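Local structure of cAMP factor (Mobiluncus curtisii, 6JLC) at residues F105-R113 and S127-Y135; E172-T181 and Y217-V226. The protein is a bacterial toxin that probably forms pores in host membranes and takes part in the co-haemolytic (CAMP) reaction. All blocks are in the same frame, centred on the assembly; numbering follows the deposited sequence. Where two conformers were deposited one is given.

Overall arrangement
The chain is the C-terminal part of a longer toxin and is largely helical, without strands: five helices lie between residues 8 and 139, then three between 152 and 222. Contact 1 (105-113 with 127-135) joins the last two helices of the first group, where the C-terminal half of helix 97-114 packs on the middle of helix 121-139. Contact 2 (172-181 with 217-226) closes one end of the second group, where a turn between helices meets the C-terminal tail. The two lie on opposite sides of the chain's centre, about 48 Å apart between centres and about 30 Å between nearest atoms. They never touch, and each lies within its own group of helices.

Contact 1: F105-R113 and S127-Y135; sequences FSVTRAIMR and SISDLRATY
Ser106 and Asp130 mark the polar side of an antiparallel helical hairpin, in which the short helix segments run at 171° with axes 9.4 Å apart. The small residues Ser106, Ala110 and Ser127 allow near backbone approaches (Ala110 CA to Ser127 CA 5.5 Å), and Leu131 fills in beside Ser106. Ser106 OG donates to Asp130 OD2 over 2.8 Å, approaching from above the carboxylate plane (48° out of it). With CG anti to the backbone N, Asp130 extends its carboxylate across to the partner helix. The same OD2 accepts from water 1, which also donates to Ser106 O. Arg109 NH1 stays 3.8 Å from Asp130 OD2, a long salt bridge whose planes stand 72° apart. Water 2, at the guanidinium edge, and water 3 both accept from this NH1 and donate to OD2 and, weakly, OD1 respectively, so the link is largely bridged by water. These donors would be expected to favour a charged Asp130.

On the buried side Leu131 spreads its two methyls: CD1 lies 4.0 Å from Ala110 CB, while CD2 meets Val107 CG2 at 3.9 Å, the two side chains crossing at about a right angle. Thr134 CB and CG2 pack against Ser106 CB, while Thr134 OG1 turns back to Asp130 O. Helix 68-91 covers the inner side, through Leu77 on Ser127 and Thr84 on Leu131, and helix 41-59 receives Ile111.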
loop_
_atom_site.group_PDB
_atom_site.type_symbol
_atom_site.label_atom_id
_atom_site.label_comp_id
_atom_site.label_asym_id
_atom_site.label_seq_id
_atom_site.Cartn_x
_atom_site.Cartn_y
_atom_site.Cartn_z
ATOM N N PHE A 105 12.915 -2.888 -3.816
ATOM C CA PHE A 105 13.709 -3.883 -4.519
ATOM C C PHE A 105 13.538 -5.260 -3.889
ATOM O O PHE A 105 13.368 -6.261 -4.591
ATOM C CB PHE A 105 15.169 -3.466 -4.498
ATOM C CG PHE A 105 16.054 -4.292 -5.396
ATOM C CD1 PHE A 105 15.751 -4.448 -6.744
ATOM C CD2 PHE A 105 17.177 -4.912 -4.885
ATOM C CE1 PHE A 105 16.573 -5.197 -7.577
ATOM C CE2 PHE A 105 18.009 -5.665 -5.720
ATOM C CZ PHE A 105 17.705 -5.797 -7.062
ATOM N N SER A 106 13.573 -5.315 -2.555
ATOM C CA SER A 106 13.350 -6.575 -1.856
ATOM C C SER A 106 11.962 -7.142 -2.166
ATOM O O SER A 106 11.817 -8.344 -2.416
ATOM C CB SER A 106 13.543 -6.360 -0.350
ATOM O OG SER A 106 13.237 -7.525 0.392
ATOM N N VAL A 107 10.929 -6.288 -2.182
ATOM C CA VAL A 107 9.597 -6.760 -2.552
ATOM C C VAL A 107 9.578 -7.262 -3.992
ATOM O O VAL A 107 9.013 -8.321 -4.289
ATOM C CB VAL A 107 8.545 -5.653 -2.331
ATOM C CG1 VAL A 107 7.205 -6.058 -2.973
ATOM C CG2 VAL A 107 8.375 -5.382 -0.836
ATOM N N THR A 108 10.177 -6.500 -4.914
ATOM C CA THR A 108 10.157 -6.900 -6.319
ATOM C C THR A 108 10.853 -8.246 -6.516
ATOM O O THR A 108 10.335 -9.129 -7.210
ATOM C CB THR A 108 10.812 -5.821 -7.193
ATOM O OG1 THR A 108 10.034 -4.614 -7.126
ATOM C CG2 THR A 108 10.905 -6.283 -8.645
ATOM N N ARG A 109 12.032 -8.417 -5.903
ATOM C CA ARG A 109 12.740 -9.692 -6.010
ATOM C C ARG A 109 11.898 -10.831 -5.462
ATOM O O ARG A 109 11.877 -11.921 -6.038
ATOM C CB ARG A 109 14.077 -9.631 -5.264
ATOM C CG ARG A 109 15.135 -8.763 -5.934
ATOM C CD ARG A 109 16.495 -8.948 -5.239
ATOM N NE ARG A 109 16.965 -10.332 -5.305
ATOM C CZ ARG A 109 17.351 -11.056 -4.254
ATOM N NH1 ARG A 109 17.327 -10.541 -3.029
ATOM N NH2 ARG A 109 17.766 -12.303 -4.433
ATOM N N ALA A 110 11.205 -10.594 -4.338
ATOM C CA ALA A 110 10.342 -11.621 -3.750
ATOM C C ALA A 110 9.202 -11.989 -4.692
ATOM O O ALA A 110 8.849 -13.170 -4.824
ATOM C CB ALA A 110 9.782 -11.146 -2.406
ATOM N N ILE A 111 8.609 -10.991 -5.358
ATOM C CA ILE A 111 7.529 -11.280 -6.309
ATOM C C ILE A 111 8.062 -12.070 -7.496
ATOM O O ILE A 111 7.418 -13.011 -7.984
ATOM C CB ILE A 111 6.853 -9.979 -6.780
ATOM C CG1 ILE A 111 6.086 -9.320 -5.628
ATOM C CG2 ILE A 111 5.893 -10.274 -7.945
ATOM C CD1 ILE A 111 5.666 -7.886 -5.930
ATOM N N MET A 112 9.216 -11.660 -8.026
ATOM C CA MET A 112 9.793 -12.401 -9.145
ATOM C C MET A 112 10.056 -13.853 -8.755
ATOM O O MET A 112 9.784 -14.773 -9.536
ATOM C CB MET A 112 11.081 -11.727 -9.634
ATOM C CG MET A 112 10.896 -10.296 -10.133
ATOM S SD MET A 112 9.692 -10.191 -11.482
ATOM C CE MET A 112 10.543 -11.106 -12.769
ATOM N N ARG A 113 10.553 -14.079 -7.535
ATOM C CA ARG A 113 10.829 -15.448 -7.097
ATOM C C ARG A 113 9.541 -16.241 -6.903
ATOM O O ARG A 113 9.444 -17.393 -7.334
ATOM C CB ARG A 113 11.652 -15.442 -5.806
ATOM C CG ARG A 113 12.293 -16.792 -5.459
ATOM C CD ARG A 113 13.265 -17.239 -6.544
ATOM N NE ARG A 113 14.522 -16.490 -6.448
ATOM C CZ ARG A 113 15.529 -16.561 -7.322
ATOM N NH1 ARG A 113 15.452 -17.354 -8.389
ATOM N NH2 ARG A 113 16.624 -15.821 -7.126
ATOM N N SER A 127 13.772 -15.546 0.534
ATOM C CA SER A 127 13.071 -14.294 0.231
ATOM C C SER A 127 12.316 -13.770 1.446
ATOM O O SER A 127 12.295 -12.556 1.699
ATOM C CB SER A 127 12.114 -14.483 -0.948
ATOM O OG SER A 127 12.841 -14.860 -2.109
ATOM N N ILE A 128 11.664 -14.663 2.199
ATOM C CA ILE A 128 11.012 -14.253 3.441
ATOM C C ILE A 128 12.034 -13.615 4.377
ATOM O O ILE A 128 11.793 -12.545 4.953
ATOM C CB ILE A 128 10.307 -15.458 4.092
ATOM C CG1 ILE A 128 9.121 -15.898 3.221
ATOM C CG2 ILE A 128 9.857 -15.122 5.506
ATOM C CD1 ILE A 128 8.465 -17.199 3.658
ATOM N N SER A 129 13.197 -14.249 4.532
ATOM C CA SER A 129 14.230 -13.690 5.396
ATOM C C SER A 129 14.712 -12.338 4.878
ATOM O O SER A 129 15.004 -11.428 5.669
ATOM C CB SER A 129 15.402 -14.666 5.506
ATOM O OG SER A 129 14.991 -15.845 6.173
ATOM N N ASP A 130 14.800 -12.186 3.554
ATOM C CA ASP A 130 15.313 -10.935 2.999
ATOM C C ASP A 130 14.317 -9.797 3.180
ATOM O O ASP A 130 14.717 -8.654 3.428
ATOM C CB ASP A 130 15.642 -11.111 1.525
ATOM C CG ASP A 130 16.166 -9.835 0.895
ATOM O OD1 ASP A 130 17.296 -9.421 1.240
ATOM O OD2 ASP A 130 15.454 -9.250 0.050
ATOM N N LEU A 131 13.020 -10.075 3.024
ATOM C CA LEU A 131 12.026 -9.047 3.315
ATOM C C LEU A 131 12.141 -8.570 4.761
ATOM O O LEU A 131 12.110 -7.364 5.029
ATOM C CB LEU A 131 10.625 -9.580 3.040
ATOM C CG LEU A 131 10.239 -9.802 1.579
ATOM C CD1 LEU A 131 8.991 -10.705 1.488
ATOM C CD2 LEU A 131 9.988 -8.457 0.885
ATOM N N ARG A 132 12.285 -9.501 5.710
ATOM C CA ARG A 132 12.353 -9.112 7.116
ATOM C C ARG A 132 13.633 -8.348 7.410
ATOM O O ARG A 132 13.609 -7.326 8.110
ATOM C CB ARG A 132 12.253 -10.343 8.015
ATOM C CG ARG A 132 10.871 -10.991 7.960
ATOM C CD ARG A 132 10.867 -12.371 8.575
ATOM N NE ARG A 132 9.542 -12.968 8.506
ATOM C CZ ARG A 132 9.251 -14.189 8.932
ATOM N NH1 ARG A 132 10.202 -14.950 9.456
ATOM N NH2 ARG A 132 8.012 -14.654 8.817
ATOM N N ALA A 133 14.760 -8.840 6.899
ATOM C CA ALA A 133 16.031 -8.165 7.129
ATOM C C ALA A 133 16.023 -6.772 6.518
ATOM O O ALA A 133 16.558 -5.818 7.108
ATOM C CB ALA A 133 17.174 -8.997 6.552
ATOM N N THR A 134 15.417 -6.635 5.338
ATOM C CA THR A 134 15.404 -5.341 4.668
ATOM C C THR A 134 14.516 -4.359 5.416
ATOM O O THR A 134 14.900 -3.202 5.620
ATOM C CB THR A 134 14.949 -5.495 3.215
ATOM O OG1 THR A 134 15.860 -6.374 2.535
ATOM C CG2 THR A 134 14.967 -4.149 2.506
ATOM N N TYR A 135 13.341 -4.809 5.852
ATOM C CA TYR A 135 12.477 -3.930 6.632
ATOM C C TYR A 135 13.180 -3.456 7.893
ATOM O O TYR A 135 13.156 -2.262 8.220
ATOM C CB TYR A 135 11.174 -4.623 6.997
ATOM C CG TYR A 135 10.278 -3.674 7.758
ATOM C CD1 TYR A 135 9.427 -2.809 7.079
ATOM C CD2 TYR A 135 10.331 -3.592 9.151
ATOM C CE1 TYR A 135 8.625 -1.911 7.768
ATOM C CE2 TYR A 135 9.537 -2.691 9.840
ATOM C CZ TYR A 135 8.691 -1.857 9.139
ATOM O OH TYR A 135 7.893 -0.967 9.815
HETATM O O HOH W 1 13.406 -10.418 -1.557
HETATM O O HOH W 2 16.628 -7.704 -2.009
HETATM O O HOH W 3 18.736 -11.461 -0.522
#

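Contact 2: E172-T181 and Y217-V226; sequences EILTHKNFRT and YATAYSAPSV
Lys177, Tyr221 and Ile173 have the most surface buried of any residues here, at the end of the three-helix bundle formed by helices 152-173, 179-197 and 203-222. Here the turn joining the first two of these helices packs against the end of the third and the tail that follows it. Lys177 leads them. Its CB heads away from the partner segment, but a bend at chi2 (63°) brings the otherwise extended chain back over the end of helix 203-222. There the ammonium donates to Ser225 OG, 3.0 Å from NZ, and weakly to Tyr221 O. A lysine suits this place: its long aliphatic arm can lie against Ala223, with CG 4.0 Å from Ala223 CB, while its charge sits where the carbonyls at the helix C-terminus would be expected to give a partial negative potential.

Tyr221 lies on the outer side. Its CG is anti to the backbone N, which swings the ring round toward Glu172; ring atom CE2 comes 3.5 Å from Glu172 OE1, with carboxylate and ring planes 52° apart. The aliphatic part of Glu172 serves a second tyrosine, since its CB is 3.4 Å from Tyr217 OH.

Ile173 fills the inner side with a branched, purely apolar group. Its CD1 packs 3.7 Å from Ala220 CB, and CG1 approaches Tyr217 CE1 obliquely; Leu185 of helix 179-197 touches both Ile173 and Tyr217. Thr181 CG2 continues this apolar patch onto the methyls of Ala220 and Ala223, small residues that let the backbones come close. Asn178 takes the N-cap position of helix 179-197. Next to Lys177, the turn also holds the tail through the backbone: Val226 N donates to His176 O over 3.0 Å, with an N-H...O angle of 153°.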
loop_
_atom_site.group_PDB
_atom_site.type_symbol
_atom_site.label_atom_id
_atom_site.label_comp_id
_atom_site.label_asym_id
_atom_site.label_seq_id
_atom_site.Cartn_x
_atom_site.Cartn_y
_atom_site.Cartn_z
ATOM N N GLU A 172 -21.221 16.868 3.575
ATOM C CA GLU A 172 -21.525 17.770 4.676
ATOM C C GLU A 172 -21.652 19.235 4.290
ATOM O O GLU A 172 -22.330 19.974 5.001
ATOM C CB GLU A 172 -20.454 17.654 5.772
ATOM C CG GLU A 172 -20.412 16.298 6.448
ATOM C CD GLU A 172 -21.521 16.129 7.468
ATOM O OE1 GLU A 172 -22.262 17.108 7.720
ATOM O OE2 GLU A 172 -21.650 15.014 8.016
ATOM N N ILE A 173 -21.021 19.681 3.209
ATOM C CA ILE A 173 -21.014 21.100 2.846
ATOM C C ILE A 173 -21.968 21.388 1.702
ATOM O O ILE A 173 -22.786 22.304 1.778
ATOM C CB ILE A 173 -19.583 21.564 2.497
ATOM C CG1 ILE A 173 -18.602 21.134 3.594
ATOM C CG2 ILE A 173 -19.564 23.070 2.290
ATOM C CD1 ILE A 173 -18.926 21.726 4.944
ATOM N N LEU A 174 -21.849 20.634 0.613
ATOM C CA LEU A 174 -22.785 20.798 -0.488
ATOM C C LEU A 174 -24.199 20.457 -0.045
ATOM O O LEU A 174 -25.164 21.104 -0.466
ATOM C CB LEU A 174 -22.365 19.918 -1.657
ATOM C CG LEU A 174 -23.332 19.968 -2.836
ATOM C CD1 LEU A 174 -23.425 21.351 -3.455
ATOM C CD2 LEU A 174 -22.871 18.958 -3.820
ATOM N N THR A 175 -24.331 19.454 0.828
ATOM C CA THR A 175 -25.645 19.004 1.279
ATOM C C THR A 175 -26.349 20.063 2.126
ATOM O O THR A 175 -27.573 20.220 2.029
ATOM C CB THR A 175 -25.505 17.694 2.063
ATOM O OG1 THR A 175 -24.331 17.746 2.884
ATOM C CG2 THR A 175 -25.391 16.498 1.118
ATOM N N HIS A 176 -25.603 20.814 2.952
ATOM C CA HIS A 176 -26.231 21.656 3.961
ATOM C C HIS A 176 -25.717 23.088 4.080
ATOM O O HIS A 176 -26.210 23.817 4.945
ATOM C CB HIS A 176 -26.113 21.000 5.347
ATOM C CG HIS A 176 -26.554 19.571 5.380
ATOM N ND1 HIS A 176 -25.704 18.536 5.708
ATOM C CD2 HIS A 176 -27.757 19.002 5.130
ATOM C CE1 HIS A 176 -26.363 17.393 5.658
ATOM N NE2 HIS A 176 -27.612 17.648 5.308
ATOM N N LYS A 177 -24.772 23.530 3.254
ATOM C CA LYS A 177 -24.156 24.832 3.489
ATOM C C LYS A 177 -24.380 25.789 2.326
ATOM O O LYS A 177 -24.861 25.420 1.254
ATOM C CB LYS A 177 -22.652 24.694 3.757
ATOM C CG LYS A 177 -22.259 24.914 5.203
ATOM C CD LYS A 177 -22.895 23.865 6.095
ATOM C CE LYS A 177 -22.157 23.736 7.403
ATOM N NZ LYS A 177 -22.965 23.012 8.414
ATOM N N ASN A 178 -23.988 27.037 2.571
ATOM C CA ASN A 178 -24.066 28.112 1.588
ATOM C C ASN A 178 -23.237 27.782 0.348
ATOM O O ASN A 178 -22.259 27.035 0.410
ATOM C CB ASN A 178 -23.567 29.404 2.246
ATOM C CG ASN A 178 -23.518 30.588 1.301
ATOM O OD1 ASN A 178 -22.678 31.467 1.467
ATOM N ND2 ASN A 178 -24.443 30.650 0.343
ATOM N N PHE A 179 -23.648 28.340 -0.799
ATOM C CA PHE A 179 -22.848 28.216 -2.015
ATOM C C PHE A 179 -21.469 28.856 -1.821
ATOM O O PHE A 179 -20.455 28.286 -2.240
ATOM C CB PHE A 179 -23.569 28.873 -3.198
ATOM C CG PHE A 179 -24.687 28.045 -3.785
ATOM C CD1 PHE A 179 -25.390 27.136 -3.014
ATOM C CD2 PHE A 179 -25.044 28.198 -5.118
ATOM C CE1 PHE A 179 -26.420 26.387 -3.560
ATOM C CE2 PHE A 179 -26.069 27.450 -5.671
ATOM C CZ PHE A 179 -26.759 26.547 -4.891
ATOM N N ARG A 180 -21.427 30.033 -1.198
ATOM C CA ARG A 180 -20.146 30.687 -0.934
ATOM C C ARG A 180 -19.270 29.854 -0.010
ATOM O O ARG A 180 -18.041 29.867 -0.143
ATOM C CB ARG A 180 -20.362 32.069 -0.318
ATOM C CG ARG A 180 -20.928 33.107 -1.261
ATOM C CD ARG A 180 -20.629 34.502 -0.752
ATOM N NE ARG A 180 -21.508 34.896 0.347
ATOM C CZ ARG A 180 -21.250 35.893 1.188
ATOM N NH1 ARG A 180 -20.128 36.597 1.065
ATOM N NH2 ARG A 180 -22.116 36.191 2.153
ATOM N N THR A 181 -19.879 29.140 0.941
ATOM C CA THR A 181 -19.108 28.276 1.831
ATOM C C THR A 181 -18.495 27.122 1.049
ATOM O O THR A 181 -17.327 26.765 1.246
ATOM C CB THR A 181 -20.005 27.738 2.955
ATOM O OG1 THR A 181 -20.589 28.826 3.689
ATOM C CG2 THR A 181 -19.197 26.849 3.904
ATOM N N TYR A 217 -11.575 22.898 5.926
ATOM C CA TYR A 217 -12.773 22.082 6.085
ATOM C C TYR A 217 -13.480 22.402 7.393
ATOM O O TYR A 217 -14.714 22.498 7.430
ATOM C CB TYR A 217 -12.452 20.596 6.025
ATOM C CG TYR A 217 -13.708 19.781 6.235
ATOM C CD1 TYR A 217 -14.647 19.652 5.215
ATOM C CD2 TYR A 217 -13.981 19.185 7.459
ATOM C CE1 TYR A 217 -15.816 18.936 5.403
ATOM C CE2 TYR A 217 -15.144 18.459 7.657
ATOM C CZ TYR A 217 -16.061 18.336 6.625
ATOM O OH TYR A 217 -17.222 17.615 6.813
ATOM N N ALA A 218 -12.713 22.560 8.477
ATOM C CA ALA A 218 -13.301 22.928 9.761
ATOM C C ALA A 218 -14.082 24.231 9.660
ATOM O O ALA A 218 -15.202 24.333 10.180
ATOM C CB ALA A 218 -12.206 23.037 10.824
ATOM N N THR A 219 -13.512 25.238 8.989
ATOM C CA THR A 219 -14.230 26.494 8.775
ATOM C C THR A 219 -15.548 26.261 8.038
ATOM O O THR A 219 -16.590 26.823 8.403
ATOM C CB THR A 219 -13.349 27.473 7.997
ATOM O OG1 THR A 219 -12.168 27.762 8.755
ATOM C CG2 THR A 219 -14.098 28.760 7.714
ATOM N N ALA A 220 -15.524 25.423 7.002
ATOM C CA ALA A 220 -16.739 25.178 6.233
ATOM C C ALA A 220 -17.759 24.379 7.041
ATOM O O ALA A 220 -18.968 24.638 6.951
ATOM C CB ALA A 220 -16.392 24.451 4.930
ATOM N N TYR A 221 -17.293 23.396 7.822
ATOM C CA TYR A 221 -18.219 22.568 8.590
ATOM C C TYR A 221 -18.902 23.384 9.677
ATOM O O TYR A 221 -20.095 23.201 9.940
ATOM C CB TYR A 221 -17.487 21.370 9.196
ATOM C CG TYR A 221 -18.401 20.338 9.832
ATOM C CD1 TYR A 221 -18.867 20.496 11.135
ATOM C CD2 TYR A 221 -18.792 19.203 9.131
ATOM C CE1 TYR A 221 -19.701 19.555 11.717
ATOM C CE2 TYR A 221 -19.625 18.256 9.705
ATOM C CZ TYR A 221 -20.077 18.439 10.996
ATOM O OH TYR A 221 -20.904 17.499 11.567
ATOM N N SER A 222 -18.167 24.302 10.302
ATOM C CA SER A 222 -18.729 25.149 11.342
ATOM C C SER A 222 -19.614 26.259 10.790
ATOM O O SER A 222 -20.281 26.941 11.577
ATOM C CB SER A 222 -17.605 25.755 12.189
ATOM O OG SER A 222 -16.732 26.548 11.402
ATOM N N ALA A 223 -19.651 26.446 9.470
ATOM C CA ALA A 223 -20.488 27.482 8.876
ATOM C C ALA A 223 -21.971 27.197 9.131
ATOM O O ALA A 223 -22.366 26.049 9.348
ATOM C CB ALA A 223 -20.221 27.579 7.375
ATOM N N PRO A 224 -22.814 28.232 9.116
ATOM C CA PRO A 224 -24.250 28.015 9.359
ATOM C C PRO A 224 -24.899 27.242 8.219
ATOM O O PRO A 224 -24.667 27.531 7.044
ATOM C CB PRO A 224 -24.810 29.438 9.461
ATOM C CG PRO A 224 -23.852 30.269 8.661
ATOM C CD PRO A 224 -22.503 29.660 8.922
ATOM N N SER A 225 -25.722 26.258 8.576
ATOM C CA SER A 225 -26.464 25.502 7.579
ATOM C C SER A 225 -27.631 26.331 7.036
ATOM O O SER A 225 -27.994 27.382 7.576
ATOM C CB SER A 225 -26.980 24.190 8.171
ATOM O OG SER A 225 -25.921 23.279 8.419
ATOM N N VAL A 226 -28.217 25.847 5.941
ATOM C CA VAL A 226 -29.417 26.458 5.368
ATOM C C VAL A 226 -30.108 25.485 4.419
ATOM O O VAL A 226 -29.862 24.281 4.461
ATOM C CB VAL A 226 -29.096 27.775 4.641
ATOM C CG1 VAL A 226 -28.110 27.529 3.503
ATOM C CG2 VAL A 226 -30.383 28.420 4.129
#